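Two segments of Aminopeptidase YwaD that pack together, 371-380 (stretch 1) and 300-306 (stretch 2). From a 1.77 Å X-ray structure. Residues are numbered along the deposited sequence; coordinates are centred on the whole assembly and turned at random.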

ATOM      1  N   SER A 371       3.728   4.133  -3.641  1.00 17.54           N
ATOM      2  CA  SER A 371       3.730   2.693  -3.872  1.00 18.70           C
ATOM      3  C   SER A 371       5.173   2.249  -4.024  1.00 17.70           C
ATOM      4  O   SER A 371       6.102   3.045  -3.878  1.00 18.52           O
ATOM      5  CB  SER A 371       2.890   2.291  -5.090  1.00 18.86           C
ATOM      6  OG  SER A 371       2.673   0.881  -5.051  1.00 19.20           O
ATOM      7  N   ASP A 372       5.360   0.972  -4.326  1.00 14.88           N
ATOM      8  CA  ASP A 372       6.670   0.361  -4.182  1.00 16.23           C
ATOM      9  C   ASP A 372       7.660   0.754  -5.271  1.00 20.05           C
ATOM     10  O   ASP A 372       8.828   0.377  -5.181  1.00 19.36           O
ATOM     11  CB  ASP A 372       6.506  -1.158  -4.128  1.00 14.67           C
ATOM     12  CG  ASP A 372       5.802  -1.604  -2.864  1.00 18.55           C
ATOM     13  OD1 ASP A 372       4.786  -2.303  -2.993  1.00 19.60           O
ATOM     14  OD2 ASP A 372       6.267  -1.260  -1.744  1.00 18.33           O
ATOM     15  N   HIS A 373       7.243   1.517  -6.279  1.00 18.32           N
ATOM     16  CA  HIS A 373       8.224   2.062  -7.206  1.00 19.97           C
ATOM     17  C   HIS A 373       9.090   3.128  -6.551  1.00 18.84           C
ATOM     18  O   HIS A 373      10.149   3.460  -7.085  1.00 19.67           O
ATOM     19  CB  HIS A 373       7.522   2.666  -8.422  1.00 18.06           C
ATOM     20  CG  HIS A 373       6.620   3.813  -8.087  1.00 18.30           C
ATOM     21  ND1 HIS A 373       5.566   3.703  -7.204  1.00 19.90           N
ATOM     22  CD2 HIS A 373       6.607   5.094  -8.527  1.00 21.75           C
ATOM     23  CE1 HIS A 373       4.947   4.866  -7.113  1.00 22.69           C
ATOM     24  NE2 HIS A 373       5.564   5.730  -7.903  1.00 22.03           N
ATOM     25  N   VAL A 374       8.670   3.667  -5.412  1.00 16.96           N
ATOM     26  CA  VAL A 374       9.328   4.855  -4.874  1.00 18.66           C
ATOM     27  C   VAL A 374      10.727   4.506  -4.376  1.00 18.94           C
ATOM     28  O   VAL A 374      11.665   5.247  -4.679  1.00 22.10           O
ATOM     29  CB  VAL A 374       8.482   5.520  -3.774  1.00 17.45           C
ATOM     30  CG1 VAL A 374       9.289   6.600  -3.053  1.00 19.71           C
ATOM     31  CG2 VAL A 374       7.215   6.125  -4.377  1.00 19.48           C
ATOM     32  N   PRO A 375      10.937   3.428  -3.607  1.00 16.77           N
ATOM     33  CA  PRO A 375      12.322   3.111  -3.206  1.00 20.14           C
ATOM     34  C   PRO A 375      13.247   2.861  -4.385  1.00 20.82           C
ATOM     35  O   PRO A 375      14.445   3.180  -4.306  1.00 21.62           O
ATOM     36  CB  PRO A 375      12.151   1.855  -2.337  1.00 21.63           C
ATOM     37  CG  PRO A 375      10.795   1.997  -1.772  1.00 21.54           C
ATOM     38  CD  PRO A 375       9.969   2.601  -2.874  1.00 15.96           C
ATOM     39  N   PHE A 376      12.736   2.288  -5.475  1.00 21.15           N
ATOM     40  CA  PHE A 376      13.562   2.124  -6.668  1.00 23.21           C
ATOM     41  C   PHE A 376      13.965   3.477  -7.225  1.00 23.96           C
ATOM     42  O   PHE A 376      15.137   3.710  -7.540  1.00 26.87           O
ATOM     43  CB  PHE A 376      12.812   1.304  -7.718  1.00 20.69           C
ATOM     44  CG  PHE A 376      12.719  -0.151  -7.379  1.00 20.06           C
ATOM     45  CD1 PHE A 376      13.748  -1.024  -7.725  1.00 21.53           C
ATOM     46  CD2 PHE A 376      11.628  -0.640  -6.678  1.00 17.25           C
ATOM     47  CE1 PHE A 376      13.675  -2.365  -7.407  1.00 20.23           C
ATOM     48  CE2 PHE A 376      11.548  -1.987  -6.345  1.00 20.14           C
ATOM     49  CZ  PHE A 376      12.576  -2.856  -6.721  1.00 19.88           C
ATOM     50  N   HIS A 377      12.999   4.396  -7.333  1.00 22.30           N
ATOM     51  CA  HIS A 377      13.293   5.735  -7.838  1.00 24.52           C
ATOM     52  C   HIS A 377      14.312   6.444  -6.954  1.00 27.71           C
ATOM     53  O   HIS A 377      15.225   7.112  -7.457  1.00 26.85           O
ATOM     54  CB  HIS A 377      12.000   6.551  -7.924  1.00 26.10           C
ATOM     55  CG  HIS A 377      12.189   7.914  -8.514  1.00 30.66           C
ATOM     56  ND1 HIS A 377      11.813   8.220  -9.804  1.00 29.82           N
ATOM     57  CD2 HIS A 377      12.728   9.044  -8.000  1.00 33.03           C
ATOM     58  CE1 HIS A 377      12.111   9.484 -10.059  1.00 36.28           C
ATOM     59  NE2 HIS A 377      12.663  10.007  -8.979  1.00 34.36           N
ATOM     60  N   GLU A 378      14.175   6.301  -5.628  1.00 24.35           N
ATOM     61  CA  GLU A 378      15.108   6.944  -4.708  1.00 27.51           C
ATOM     62  C   GLU A 378      16.526   6.417  -4.883  1.00 30.53           C
ATOM     63  O   GLU A 378      17.492   7.158  -4.662  1.00 29.00           O
ATOM     64  CB  GLU A 378      14.648   6.746  -3.269  1.00 28.90           C
ATOM     65  CG  GLU A 378      13.390   7.516  -2.914  1.00 41.81           C
ATOM     66  CD  GLU A 378      12.907   7.198  -1.513  1.00 51.89           C
ATOM     67  OE1 GLU A 378      12.722   6.001  -1.204  1.00 54.48           O
ATOM     68  OE2 GLU A 378      12.727   8.146  -0.718  1.00 56.82           O
ATOM     69  N   ALA A 379      16.669   5.153  -5.285  1.00 28.43           N
ATOM     70  CA  ALA A 379      17.970   4.546  -5.536  1.00 29.91           C
ATOM     71  C   ALA A 379      18.495   4.828  -6.938  1.00 29.87           C
ATOM     72  O   ALA A 379      19.577   4.342  -7.290  1.00 27.81           O
ATOM     73  CB  ALA A 379      17.899   3.033  -5.311  1.00 28.17           C
ATOM     74  N   GLY A 380      17.762   5.600  -7.735  1.00 28.53           N
ATOM     75  CA  GLY A 380      18.195   5.991  -9.059  1.00 27.22           C
ATOM     76  C   GLY A 380      17.777   5.063 -10.174  1.00 31.09           C
ATOM     77  O   GLY A 380      18.293   5.190 -11.291  1.00 31.09           O
TER
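Stretch 2, residues 300-306: GSSHYVD

Stretch 2 is helical throughout, residues 300-306 continuing a helix that begins earlier in the chain, and it lies beside the short helix 373-378 of stretch 1. The two run in broadly the same direction, with a signed crossing angle of -31° and axes 8.5 Å apart at closest approach. In register, the CA of Asp372 is 5.6 Å from the CA of Ser301, and the CA of Pro375 is 5.5 Å from the CA of Ser302. Stretch 1 ends in a Schellman motif at Gly380, whose positive phi suits glycine.

At the N-terminal end the contact is polar: Ser301, chi1 p, donates from OG to OD2 of Asp372 at 2.6 Å. Water 1 makes a second link, accepting from Ser301 N at 3.0 Å and donating to Asp372 OD2 at 2.6 Å. Pro375 then sets its CG 3.4 Å from Ser301 OG and 3.6 Å from Ser302 OG.

Farther along, Val305 is the apolar centre. Its CG2 lies 3.9 Å from Pro375 CB and sits over one face of the Phe376 ring, 3.7 Å from the centroid of its six carbons and almost on the normal, a CH-pi contact. Its CG1 meets Ala379 CB at 3.7 Å. Tyr304 CD2 approaches Phe376 CZ obliquely at 4.2 Å.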

ATOM      1  N   GLY A 300       8.404  -3.149   2.798  1.00 19.71           N
ATOM      2  CA  GLY A 300       9.028  -4.273   2.122  1.00 18.82           C
ATOM      3  C   GLY A 300       9.905  -3.847   0.967  1.00 22.90           C
ATOM      4  O   GLY A 300      11.023  -4.348   0.822  1.00 18.97           O
ATOM      5  N   SER A 301       9.417  -2.925   0.129  1.00 15.10           N
ATOM      6  CA  SER A 301      10.263  -2.461  -0.969  1.00 16.88           C
ATOM      7  C   SER A 301      11.443  -1.639  -0.456  1.00 23.78           C
ATOM      8  O   SER A 301      12.548  -1.723  -1.014  1.00 21.48           O
ATOM      9  CB  SER A 301       9.428  -1.666  -1.980  1.00 16.89           C
ATOM     10  OG  SER A 301       8.743  -0.616  -1.337  1.00 19.42           O
ATOM     11  N   SER A 302      11.249  -0.861   0.613  1.00 19.65           N
ATOM     12  CA  SER A 302      12.380  -0.143   1.200  1.00 23.72           C
ATOM     13  C   SER A 302      13.436  -1.116   1.711  1.00 20.96           C
ATOM     14  O   SER A 302      14.632  -0.934   1.466  1.00 24.17           O
ATOM     15  CB  SER A 302      11.912   0.768   2.337  1.00 25.81           C
ATOM     16  OG  SER A 302      11.132   1.836   1.832  1.00 28.49           O
ATOM     17  N   HIS A 303      13.009  -2.159   2.429  1.00 22.85           N
ATOM     18  CA  HIS A 303      13.955  -3.175   2.880  1.00 21.16           C
ATOM     19  C   HIS A 303      14.668  -3.809   1.696  1.00 22.70           C
ATOM     20  O   HIS A 303      15.895  -3.966   1.704  1.00 28.07           O
ATOM     21  CB  HIS A 303      13.235  -4.253   3.687  1.00 19.93           C
ATOM     22  CG  HIS A 303      14.151  -5.305   4.230  1.00 28.88           C
ATOM     23  ND1 HIS A 303      14.816  -5.163   5.429  1.00 34.87           N
ATOM     24  CD2 HIS A 303      14.520  -6.511   3.735  1.00 32.21           C
ATOM     25  CE1 HIS A 303      15.552  -6.238   5.653  1.00 30.10           C
ATOM     26  NE2 HIS A 303      15.392  -7.071   4.638  1.00 32.37           N
ATOM     27  N   TYR A 304      13.904  -4.181   0.667  1.00 21.28           N
ATOM     28  CA  TYR A 304      14.478  -4.869  -0.485  1.00 18.23           C
ATOM     29  C   TYR A 304      15.532  -4.012  -1.169  1.00 25.54           C
ATOM     30  O   TYR A 304      16.659  -4.468  -1.416  1.00 24.62           O
ATOM     31  CB  TYR A 304      13.379  -5.247  -1.485  1.00 18.05           C
ATOM     32  CG  TYR A 304      13.948  -6.004  -2.660  1.00 18.86           C
ATOM     33  CD1 TYR A 304      14.208  -7.360  -2.561  1.00 23.13           C
ATOM     34  CD2 TYR A 304      14.294  -5.350  -3.842  1.00 19.68           C
ATOM     35  CE1 TYR A 304      14.773  -8.057  -3.612  1.00 23.51           C
ATOM     36  CE2 TYR A 304      14.871  -6.048  -4.904  1.00 20.65           C
ATOM     37  CZ  TYR A 304      15.096  -7.402  -4.776  1.00 22.99           C
ATOM     38  OH  TYR A 304      15.639  -8.128  -5.815  1.00 21.31           O
ATOM     39  N   VAL A 305      15.183  -2.770  -1.508  1.00 22.16           N
ATOM     40  CA  VAL A 305      16.139  -1.923  -2.217  1.00 18.53           C
ATOM     41  C   VAL A 305      17.329  -1.611  -1.326  1.00 22.48           C
ATOM     42  O   VAL A 305      18.473  -1.549  -1.793  1.00 27.91           O
ATOM     43  CB  VAL A 305      15.451  -0.639  -2.719  1.00 23.88           C
ATOM     44  CG1 VAL A 305      16.487   0.339  -3.280  1.00 25.95           C
ATOM     45  CG2 VAL A 305      14.385  -0.987  -3.770  1.00 23.52           C
ATOM     46  N   ASP A 306      17.082  -1.407  -0.027  1.00 22.79           N
ATOM     47  CA  ASP A 306      18.186  -1.105   0.881  1.00 30.20           C
ATOM     48  C   ASP A 306      19.214  -2.217   0.902  1.00 30.43           C
ATOM     49  O   ASP A 306      20.398  -1.957   1.146  1.00 34.25           O
ATOM     50  CB  ASP A 306      17.658  -0.866   2.294  1.00 29.94           C
ATOM     51  CG  ASP A 306      17.047   0.506   2.462  1.00 47.05           C
ATOM     52  OD1 ASP A 306      17.267   1.369   1.582  1.00 47.23           O
ATOM     53  OD2 ASP A 306      16.342   0.720   3.475  1.00 57.66           O
TER
HETATM   54  O   HOH W   1       6.449  -2.560   0.542  1.00 18.14           O